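Local coordinates for protein TatD-related deoxyribonuclease (Thermotoga maritima, PDB 1J6O) that probably acts as a metal-dependent deoxyribonuclease of the TatD family, hydrolysing ester bonds in DNA on a TIM-barrel scaffold, at residues 106-109 and 110-113; 114-117 and 118-121; 138-141 and 142-146; 167-170 and 171-174. One frame throughout, in Å; residues are numbered along the deposited sequence.

Contact 1: residues 106-109 and 110-113; sequences LDFF and RNIS
Asp107 and Arg110 meet in an Asx turn at the C-terminal end of strand 98-107, where a parallel barrel strand gives way to the loop that leads into helix 115-132. The hydrogen bonds centre on one carboxylate oxygen. Asp107 OD1 accepts from Phe109 N at 2.7 Å, the bond that defines the turn, and from Arg110 N at 2.9 Å. The first donor arrives nearly in line with the C-O bond, while the second comes from above the carboxylate plane, 42° out of it, in a nearly straight bond (167°). Aspartate suits the place because its short side chain, with CG anti to the backbone N (chi1 178°), reaches forward to two successive amides that have left the strand. Its backbone carbonyl adds a weak bond, Asn111 N to Asp107 O at 3.5 Å, and a water accepts from Ile112 N while donating weakly to the same carbonyl.

Charge plays a lesser part: Asp107 OD2 touches only carbon of Arg110, whose bent chain carries the guanidinium away until Ile112 CG1 lies over one of its faces. Apolar contact is slight, with Phe109 CD2 lying near Arg110 CG. Asp107 also touches His139, a predicted metal ligand, so the turn borders the probable active site. On the methylene side of the arginine, Asp107 OD2 rests 3.8 Å from Arg110 CB.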
loop_
_atom_site.group_PDB
_atom_site.type_symbol
_atom_site.label_atom_id
_atom_site.label_comp_id
_atom_site.label_asym_id
_atom_site.label_seq_id
_atom_site.Cartn_x
_atom_site.Cartn_y
_atom_site.Cartn_z
ATOM N N LEU A 106 -11.880 2.194 4.206
ATOM C CA LEU A 106 -12.768 2.186 5.360
ATOM C C LEU A 106 -12.114 1.535 6.564
ATOM O O LEU A 106 -11.416 0.521 6.433
ATOM C CB LEU A 106 -14.019 1.350 5.044
ATOM C CG LEU A 106 -14.849 1.655 3.813
ATOM C CD1 LEU A 106 -15.970 0.607 3.683
ATOM C CD2 LEU A 106 -15.416 3.072 3.948
ATOM N N ASP A 107 -12.341 2.116 7.735
ATOM C CA ASP A 107 -11.795 1.574 8.975
ATOM C C ASP A 107 -12.963 1.605 9.967
ATOM O O ASP A 107 -13.275 2.651 10.535
ATOM C CB ASP A 107 -10.625 2.397 9.527
ATOM C CG ASP A 107 -10.101 1.832 10.852
ATOM O OD1 ASP A 107 -10.847 1.095 11.522
ATOM O OD2 ASP A 107 -8.948 2.105 11.238
ATOM N N PHE A 108 -13.630 0.468 10.134
ATOM C CA PHE A 108 -14.762 0.391 11.059
ATOM C C PHE A 108 -14.315 -0.162 12.404
ATOM O O PHE A 108 -15.134 -0.554 13.248
ATOM C CB PHE A 108 -15.889 -0.461 10.467
ATOM C CG PHE A 108 -16.559 0.173 9.283
ATOM C CD1 PHE A 108 -16.250 1.479 8.914
ATOM C CD2 PHE A 108 -17.509 -0.520 8.545
ATOM C CE1 PHE A 108 -16.871 2.080 7.830
ATOM C CE2 PHE A 108 -18.147 0.083 7.446
ATOM C CZ PHE A 108 -17.827 1.373 7.090
ATOM N N PHE A 109 -13.003 -0.223 12.593
ATOM C CA PHE A 109 -12.483 -0.721 13.846
ATOM C C PHE A 109 -12.299 0.492 14.749
ATOM O O PHE A 109 -12.822 0.500 15.855
ATOM C CB PHE A 109 -11.140 -1.445 13.666
ATOM C CG PHE A 109 -10.510 -1.859 14.964
ATOM C CD1 PHE A 109 -11.054 -2.897 15.718
ATOM C CD2 PHE A 109 -9.412 -1.173 15.465
ATOM C CE1 PHE A 109 -10.510 -3.243 16.963
ATOM C CE2 PHE A 109 -8.863 -1.505 16.701
ATOM C CZ PHE A 109 -9.409 -2.540 17.452
ATOM N N ARG A 110 -11.574 1.511 14.270
ATOM C CA ARG A 110 -11.319 2.741 15.043
ATOM C C ARG A 110 -12.467 3.737 14.968
ATOM O O ARG A 110 -12.761 4.445 15.946
ATOM C CB ARG A 110 -10.046 3.466 14.562
ATOM C CG ARG A 110 -8.698 2.880 14.994
ATOM C CD ARG A 110 -8.443 2.878 16.518
ATOM N NE ARG A 110 -8.305 4.190 17.155
ATOM C CZ ARG A 110 -7.404 5.108 16.831
ATOM N NH1 ARG A 110 -6.533 4.890 15.860
ATOM N NH2 ARG A 110 -7.356 6.246 17.500
ATOM N N ASN A 111 -13.099 3.816 13.805
ATOM C CA ASN A 111 -14.219 4.729 13.595
ATOM C C ASN A 111 -14.011 6.164 14.086
ATOM O O ASN A 111 -14.842 6.737 14.808
ATOM C CB ASN A 111 -15.484 4.146 14.209
ATOM C CG ASN A 111 -16.129 3.102 13.317
ATOM O OD1 ASN A 111 -16.076 1.852 13.745
ATOM N ND2 ASN A 111 -16.658 3.416 12.250
ATOM N N ILE A 112 -12.891 6.741 13.686
ATOM C CA ILE A 112 -12.549 8.099 14.056
ATOM C C ILE A 112 -13.525 8.983 13.275
ATOM O O ILE A 112 -13.898 10.061 13.718
ATOM C CB ILE A 112 -11.099 8.424 13.642
ATOM C CG1 ILE A 112 -10.119 7.566 14.450
ATOM C CG2 ILE A 112 -10.830 9.887 13.811
ATOM C CD1 ILE A 112 -10.229 7.755 15.954
ATOM N N SER A 113 -13.902 8.531 12.078
ATOM C CA SER A 113 -14.842 9.263 11.239
ATOM C C SER A 113 -16.049 8.338 11.130
ATOM O O SER A 113 -15.893 7.102 11.127
ATOM C CB SER A 113 -14.268 9.543 9.836
ATOM O OG SER A 113 -13.325 10.606 9.868
HETATM O O HOH W 1 -12.059 5.808 11.152
#

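Contact 2: residues 114-117 and 118-121; sequences PAEV and QKRV
Lys119 and Glu116 form a salt bridge across three residues in the first turns of helix 115-132, with Lys119 NZ 3.2 Å from Glu116 OE2. The ammonium group approaches on the syn side of that oxygen, 17° out of the carboxylate plane. Glutamate reaches it by folding at chi2 (-54°), while the lysine chain runs extended beyond CG and lays its CD 3.5 Å from Glu116 OE2, so that methylenes as well as charge meet the carboxylate. With an alanine in place of Lys119, the Glu116 carboxylate would probably lose this mate and be free to turn.

Beneath the ion pair runs the regular i to i+4 backbone pattern. Gln118 N donates to Pro114 O at 2.9 Å, Lys119 N to Ala115 O at 2.9 Å, and Val121 N to Val117 O at 3.2 Å. Pro114 suits the N-cap, since it has no amide hydrogen to give yet offers its carbonyl to the first turn.

Farther out, Arg120 CG lies 3.3 Å from Val117 O, and its guanidinium pairs with Glu124 one turn on. Gln118 is buried; its OE1 accepts from Asp107 N and its NE2 donates to Ser113 O, while Val121 packs on Phe85 of helix 85-92. The helix is thus divided in its chemistry: charged pairs on the outer side, Gln118 facing strand 98-107 and the loop after it, and Val121 facing helix 85-92.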
loop_
_atom_site.group_PDB
_atom_site.type_symbol
_atom_site.label_atom_id
_atom_site.label_comp_id
_atom_site.label_asym_id
_atom_site.label_seq_id
_atom_site.Cartn_x
_atom_site.Cartn_y
_atom_site.Cartn_z
ATOM N N PRO A 114 -17.260 8.909 11.071
ATOM C CA PRO A 114 -18.519 8.158 10.957
ATOM C C PRO A 114 -18.493 7.333 9.667
ATOM O O PRO A 114 -17.912 7.754 8.658
ATOM C CB PRO A 114 -19.582 9.263 10.906
ATOM C CG PRO A 114 -18.930 10.372 11.725
ATOM C CD PRO A 114 -17.524 10.350 11.188
ATOM N N ALA A 115 -19.117 6.160 9.711
ATOM C CA ALA A 115 -19.163 5.271 8.555
ATOM C C ALA A 115 -19.660 5.881 7.259
ATOM O O ALA A 115 -19.010 5.721 6.225
ATOM C CB ALA A 115 -19.998 4.031 8.870
ATOM N N GLU A 116 -20.801 6.566 7.271
ATOM C CA GLU A 116 -21.271 7.134 6.006
ATOM C C GLU A 116 -20.357 8.212 5.417
ATOM O O GLU A 116 -20.284 8.384 4.194
ATOM C CB GLU A 116 -22.712 7.647 6.165
ATOM C CG GLU A 116 -23.724 6.514 6.370
ATOM C CD GLU A 116 -23.647 5.444 5.276
ATOM O OE1 GLU A 116 -23.633 5.819 4.074
ATOM O OE2 GLU A 116 -23.607 4.230 5.624
ATOM N N VAL A 117 -19.651 8.926 6.290
ATOM C CA VAL A 117 -18.726 9.985 5.882
ATOM C C VAL A 117 -17.521 9.250 5.250
ATOM O O VAL A 117 -16.981 9.677 4.245
ATOM C CB VAL A 117 -18.317 10.817 7.145
ATOM C CG1 VAL A 117 -17.146 11.716 6.839
ATOM C CG2 VAL A 117 -19.545 11.672 7.630
ATOM N N GLN A 118 -17.086 8.151 5.858
ATOM C CA GLN A 118 -15.945 7.390 5.298
ATOM C C GLN A 118 -16.321 6.884 3.907
ATOM O O GLN A 118 -15.546 6.974 2.948
ATOM C CB GLN A 118 -15.630 6.170 6.163
ATOM C CG GLN A 118 -14.964 6.499 7.492
ATOM C CD GLN A 118 -14.534 5.252 8.191
ATOM O OE1 GLN A 118 -14.033 4.316 7.551
ATOM N NE2 GLN A 118 -14.709 5.216 9.517
ATOM N N LYS A 119 -17.515 6.306 3.818
ATOM C CA LYS A 119 -17.994 5.784 2.546
ATOM C C LYS A 119 -18.017 6.830 1.441
ATOM O O LYS A 119 -17.555 6.550 0.345
ATOM C CB LYS A 119 -19.398 5.197 2.694
ATOM C CG LYS A 119 -19.428 3.872 3.373
ATOM C CD LYS A 119 -20.885 3.453 3.537
ATOM C CE LYS A 119 -21.051 2.040 4.027
ATOM N NZ LYS A 119 -22.530 1.722 4.035
ATOM N N ARG A 120 -18.516 8.040 1.709
ATOM C CA ARG A 120 -18.544 9.022 0.632
ATOM C C ARG A 120 -17.158 9.471 0.173
ATOM O O ARG A 120 -16.921 9.646 -1.023
ATOM C CB ARG A 120 -19.408 10.242 1.001
ATOM C CG ARG A 120 -18.767 11.249 1.917
ATOM C CD ARG A 120 -19.281 12.672 1.648
ATOM N NE ARG A 120 -18.140 13.562 1.418
ATOM C CZ ARG A 120 -18.052 14.451 0.427
ATOM N NH1 ARG A 120 -19.053 14.599 -0.443
ATOM N NH2 ARG A 120 -16.938 15.153 0.277
ATOM N N VAL A 121 -16.257 9.661 1.129
ATOM C CA VAL A 121 -14.881 10.091 0.841
ATOM C C VAL A 121 -14.132 9.002 0.061
ATOM O O VAL A 121 -13.318 9.305 -0.829
ATOM C CB VAL A 121 -14.150 10.427 2.170
ATOM C CG1 VAL A 121 -12.644 10.599 1.951
ATOM C CG2 VAL A 121 -14.749 11.725 2.769
#

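Contact 3: residues 138-141 and 142-146; sequences VHIR and DAYSE
Ile140 and Tyr144 carry the contact where strand 136-141 turns into helix 144-153, and the residues before and after Ile140 on the strand alternate in direction around them. Val138 packs against Ile163 of the next strand. His139 turns to the other side of the sheet, toward Glu103 and His164; all three are predicted metal ligands.

At Ile140 the side chain points toward the following segment. Its CG2 methyl stands over the centre of the Tyr144 ring, 3.5 Å from the centroid and only 2° off the ring normal, a CH-pi contact of almost ideal geometry. With CG1 beside the backbone N (chi1 -60°) and CG2 anti to that N, the methyl is sent over the ring while Ile140 CD1 reaches Tyr144 CD1 at 3.9 Å. A beta-branched residue is apt here: it favours the strand, and one branch covers the ring centre while the other reaches past its rim beside CD1. The same methyl lies 4.2 Å from Ala143 CB, a small side chain that fits between strand and helix start. At the far end of the ring Tyr144 OH is hydrogen-bonded to Ser167 N, which should help to hold the ring in place.

Arg141, the last strand residue, turns its side chain away, and its NH2 makes a weak bond to Ala165 O. Asp142 then takes up positive phi and psi (48° and 41°), and Ala143 follows at the N-cap. This abrupt strand-to-helix turn belongs to a beta-alpha-beta unit of the TIM barrel, whose C-terminal strand ends hold the predicted metal site.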
loop_
_atom_site.group_PDB
_atom_site.type_symbol
_atom_site.label_atom_id
_atom_site.label_comp_id
_atom_site.label_asym_id
_atom_site.label_seq_id
_atom_site.Cartn_x
_atom_site.Cartn_y
_atom_site.Cartn_z
ATOM N N VAL A 138 -5.652 0.849 -1.306
ATOM C CA VAL A 138 -6.772 0.704 -0.368
ATOM C C VAL A 138 -6.490 0.190 1.014
ATOM O O VAL A 138 -5.757 -0.779 1.210
ATOM C CB VAL A 138 -7.877 -0.181 -1.028
ATOM C CG1 VAL A 138 -9.148 -0.227 -0.162
ATOM C CG2 VAL A 138 -8.197 0.353 -2.420
ATOM N N HIS A 139 -7.107 0.853 1.986
ATOM C CA HIS A 139 -6.958 0.502 3.392
ATOM C C HIS A 139 -8.304 -0.038 3.850
ATOM O O HIS A 139 -9.311 0.642 3.700
ATOM C CB HIS A 139 -6.620 1.775 4.179
ATOM C CG HIS A 139 -6.646 1.598 5.668
ATOM N ND1 HIS A 139 -5.524 1.277 6.398
ATOM C CD2 HIS A 139 -7.653 1.723 6.564
ATOM C CE1 HIS A 139 -5.834 1.218 7.683
ATOM N NE2 HIS A 139 -7.123 1.483 7.810
ATOM N N ILE A 140 -8.331 -1.248 4.401
ATOM C CA ILE A 140 -9.604 -1.819 4.876
ATOM C C ILE A 140 -9.373 -2.460 6.242
ATOM O O ILE A 140 -8.497 -3.322 6.389
ATOM C CB ILE A 140 -10.153 -2.940 3.953
ATOM C CG1 ILE A 140 -10.401 -2.422 2.535
ATOM C CG2 ILE A 140 -11.454 -3.502 4.573
ATOM C CD1 ILE A 140 -10.825 -3.506 1.531
ATOM N N ARG A 141 -10.131 -2.027 7.248
ATOM C CA ARG A 141 -10.000 -2.580 8.604
ATOM C C ARG A 141 -11.434 -2.945 9.040
ATOM O O ARG A 141 -12.287 -2.073 9.147
ATOM C CB ARG A 141 -9.389 -1.541 9.553
ATOM C CG ARG A 141 -8.943 -2.064 10.941
ATOM C CD ARG A 141 -7.863 -3.157 10.839
ATOM N NE ARG A 141 -7.086 -3.055 9.595
ATOM C CZ ARG A 141 -6.133 -3.910 9.208
ATOM N NH1 ARG A 141 -5.802 -4.961 9.965
ATOM N NH2 ARG A 141 -5.512 -3.719 8.040
ATOM N N ASP A 142 -11.688 -4.237 9.248
ATOM C CA ASP A 142 -13.015 -4.718 9.659
ATOM C C ASP A 142 -14.162 -4.137 8.818
ATOM O O ASP A 142 -15.228 -3.779 9.340
ATOM C CB ASP A 142 -13.251 -4.410 11.141
ATOM C CG ASP A 142 -12.291 -5.166 12.059
ATOM O OD1 ASP A 142 -11.734 -6.188 11.614
ATOM O OD2 ASP A 142 -12.101 -4.757 13.225
ATOM N N ALA A 143 -13.950 -4.050 7.514
ATOM C CA ALA A 143 -14.966 -3.511 6.614
ATOM C C ALA A 143 -14.825 -4.131 5.233
ATOM O O ALA A 143 -15.152 -3.494 4.235
ATOM C CB ALA A 143 -14.815 -1.986 6.505
ATOM N N TYR A 144 -14.338 -5.368 5.162
ATOM C CA TYR A 144 -14.175 -6.010 3.866
ATOM C C TYR A 144 -15.460 -6.127 3.068
ATOM O O TYR A 144 -15.481 -5.815 1.889
ATOM C CB TYR A 144 -13.488 -7.372 4.041
ATOM C CG TYR A 144 -12.012 -7.192 4.321
ATOM C CD1 TYR A 144 -11.103 -7.033 3.272
ATOM C CD2 TYR A 144 -11.536 -7.080 5.629
ATOM C CE1 TYR A 144 -9.747 -6.756 3.516
ATOM C CE2 TYR A 144 -10.169 -6.795 5.890
ATOM C CZ TYR A 144 -9.289 -6.631 4.820
ATOM O OH TYR A 144 -7.973 -6.280 5.040
ATOM N N SER A 145 -16.547 -6.555 3.706
ATOM C CA SER A 145 -17.801 -6.678 2.980
ATOM C C SER A 145 -18.266 -5.324 2.462
ATOM O O SER A 145 -18.712 -5.208 1.324
ATOM C CB SER A 145 -18.906 -7.267 3.876
ATOM O OG SER A 145 -20.166 -7.241 3.199
ATOM N N GLU A 146 -18.159 -4.301 3.298
ATOM C CA GLU A 146 -18.595 -2.974 2.888
ATOM C C GLU A 146 -17.732 -2.376 1.782
ATOM O O GLU A 146 -18.247 -1.751 0.840
ATOM C CB GLU A 146 -18.652 -2.041 4.109
ATOM C CG GLU A 146 -19.718 -2.431 5.164
ATOM C CD GLU A 146 -19.220 -3.405 6.244
ATOM O OE1 GLU A 146 -18.234 -4.145 6.011
ATOM O OE2 GLU A 146 -19.844 -3.434 7.340
#

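Contact 4: residues 167-170 and 171-174; sequences SSDY and EWAK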
loop_
_atom_site.group_PDB
_atom_site.type_symbol
_atom_site.label_atom_id
_atom_site.label_comp_id
_atom_site.label_asym_id
_atom_site.label_seq_id
_atom_site.Cartn_x
_atom_site.Cartn_y
_atom_site.Cartn_z
ATOM N N SER A 167 -5.866 -8.038 5.688
ATOM C CA SER A 167 -6.097 -8.689 6.963
ATOM C C SER A 167 -7.336 -9.555 7.116
ATOM O O SER A 167 -7.876 -9.670 8.224
ATOM C CB SER A 167 -6.112 -7.617 8.053
ATOM O OG SER A 167 -7.091 -6.621 7.756
ATOM N N SER A 168 -7.820 -10.143 6.031
ATOM C CA SER A 168 -8.997 -10.990 6.154
ATOM C C SER A 168 -8.603 -12.439 5.867
ATOM O O SER A 168 -7.421 -12.796 5.924
ATOM C CB SER A 168 -10.100 -10.537 5.207
ATOM O OG SER A 168 -11.337 -11.086 5.639
ATOM N N ASP A 169 -9.580 -13.288 5.570
ATOM C CA ASP A 169 -9.258 -14.688 5.294
ATOM C C ASP A 169 -9.212 -14.999 3.814
ATOM O O ASP A 169 -9.393 -14.117 2.980
ATOM C CB ASP A 169 -10.258 -15.611 6.009
ATOM C CG ASP A 169 -11.704 -15.362 5.588
ATOM O OD1 ASP A 169 -11.967 -14.505 4.709
ATOM O OD2 ASP A 169 -12.586 -16.043 6.153
ATOM N N TYR A 170 -8.967 -16.260 3.481
ATOM C CA TYR A 170 -8.902 -16.650 2.081
ATOM C C TYR A 170 -10.138 -16.306 1.260
ATOM O O TYR A 170 -10.027 -15.817 0.140
ATOM C CB TYR A 170 -8.633 -18.159 1.941
ATOM C CG TYR A 170 -8.448 -18.556 0.489
ATOM C CD1 TYR A 170 -7.394 -18.032 -0.263
ATOM C CD2 TYR A 170 -9.352 -19.404 -0.149
ATOM C CE1 TYR A 170 -7.242 -18.337 -1.615
ATOM C CE2 TYR A 170 -9.214 -19.717 -1.504
ATOM C CZ TYR A 170 -8.157 -19.180 -2.233
ATOM O OH TYR A 170 -8.016 -19.481 -3.573
ATOM N N GLU A 171 -11.327 -16.560 1.798
ATOM C CA GLU A 171 -12.530 -16.252 1.035
ATOM C C GLU A 171 -12.580 -14.797 0.576
ATOM O O GLU A 171 -12.898 -14.520 -0.588
ATOM C CB GLU A 171 -13.794 -16.610 1.826
ATOM C CG GLU A 171 -15.070 -16.227 1.071
ATOM C CD GLU A 171 -16.354 -16.654 1.778
ATOM O OE1 GLU A 171 -16.286 -17.549 2.647
ATOM O OE2 GLU A 171 -17.436 -16.096 1.454
ATOM N N TRP A 172 -12.257 -13.872 1.473
ATOM C CA TRP A 172 -12.276 -12.447 1.116
ATOM C C TRP A 172 -11.115 -12.137 0.167
ATOM O O TRP A 172 -11.233 -11.320 -0.753
ATOM C CB TRP A 172 -12.184 -11.585 2.381
ATOM C CG TRP A 172 -13.545 -11.259 2.922
ATOM C CD1 TRP A 172 -14.003 -11.462 4.190
ATOM C CD2 TRP A 172 -14.635 -10.722 2.176
ATOM N NE1 TRP A 172 -15.329 -11.084 4.277
ATOM C CE2 TRP A 172 -15.737 -10.621 3.052
ATOM C CE3 TRP A 172 -14.786 -10.305 0.843
ATOM C CZ2 TRP A 172 -16.978 -10.134 2.641
ATOM C CZ3 TRP A 172 -16.014 -9.821 0.433
ATOM C CH2 TRP A 172 -17.097 -9.735 1.334
ATOM N N ALA A 173 -9.994 -12.805 0.388
ATOM C CA ALA A 173 -8.827 -12.584 -0.464
ATOM C C ALA A 173 -9.215 -12.907 -1.895
ATOM O O ALA A 173 -8.952 -12.138 -2.831
ATOM C CB ALA A 173 -7.672 -13.490 0.002
ATOM N N LYS A 174 -9.856 -14.061 -2.072
ATOM C CA LYS A 174 -10.275 -14.476 -3.394
ATOM C C LYS A 174 -11.254 -13.483 -4.011
ATOM O O LYS A 174 -11.172 -13.171 -5.194
ATOM C CB LYS A 174 -10.893 -15.879 -3.333
ATOM C CG LYS A 174 -11.323 -16.399 -4.690
ATOM C CD LYS A 174 -11.229 -17.918 -4.741
ATOM C CE LYS A 174 -11.959 -18.434 -5.960
ATOM N NZ LYS A 174 -13.344 -17.873 -5.931
#
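This is a local helix-start contact at the surface, where the loop after strand 161-163 enters helix 170-179, and Asp169 and Trp172 meet across it. Asp169 holds the N-cap: its OD1 accepts from Trp172 N at 3.3 Å, a weak but fairly straight bond (164°). Aspartate fits because CG sits between its own backbone N and carbonyl carbon (chi1 59°), which turns the short carboxylate back over the first turn, where its charge is likely to be favoured by the helix dipole. The backbone then takes over, with Ala173 N bonded to Asp169 O at 3.0 Å and Lys174 N to Tyr170 O at 2.8 Å.

Trp172 lies against the incoming loop. Ser168 OG approaches its CD1 at 3.1 Å and Asp169 OD1 lies 3.7 Å from the same carbon, both oblique to the indole. Small Ser168 lets the bulky side chain settle close to the chain.

Tyr170, CG anti to the backbone N (chi1 -175°), crosses the Lys174 side chain. Lys174 CB lies over one face of the ring, and Lys174 CD is 3.8 Å from Tyr170 OH. A serine in place of Tyr170 would probably strip Lys174 of this aromatic cover and leave Arg203 of helix 195-204 without its cation-pi partner. Ala173, small and buried, lets that neighbouring helix come near. Asp169 thus forms a side-chain N-cap, with a weak capping bond, at the start of an outer helix of the TIM barrel.

How the contacts relate
Along the chain the contacts come in the order 1, 2, 3, 4, tracing successive beta-alpha units of one TIM barrel. Contacts 1 and 2, centres about 9 Å apart, adjoin without a break and lead from strand 98-107 into helix 115-132; Gln118 ties them together from the helix side. Contact 3 lies about 10 Å from contact 1, centre to centre, on the neighbouring parallel strand 136-141, joined to it by backbone bonds between Leu106, Phe108 and Arg141. Contact 4, its centre about 11 Å from that of contact 3, meets it through Tyr144 and Ser167, but lies about 23 Å from contact 2, centre to centre. Contacts 1 and 3 border the predicted metal site; contacts 2, 3 and 4 each include an outer helix's start.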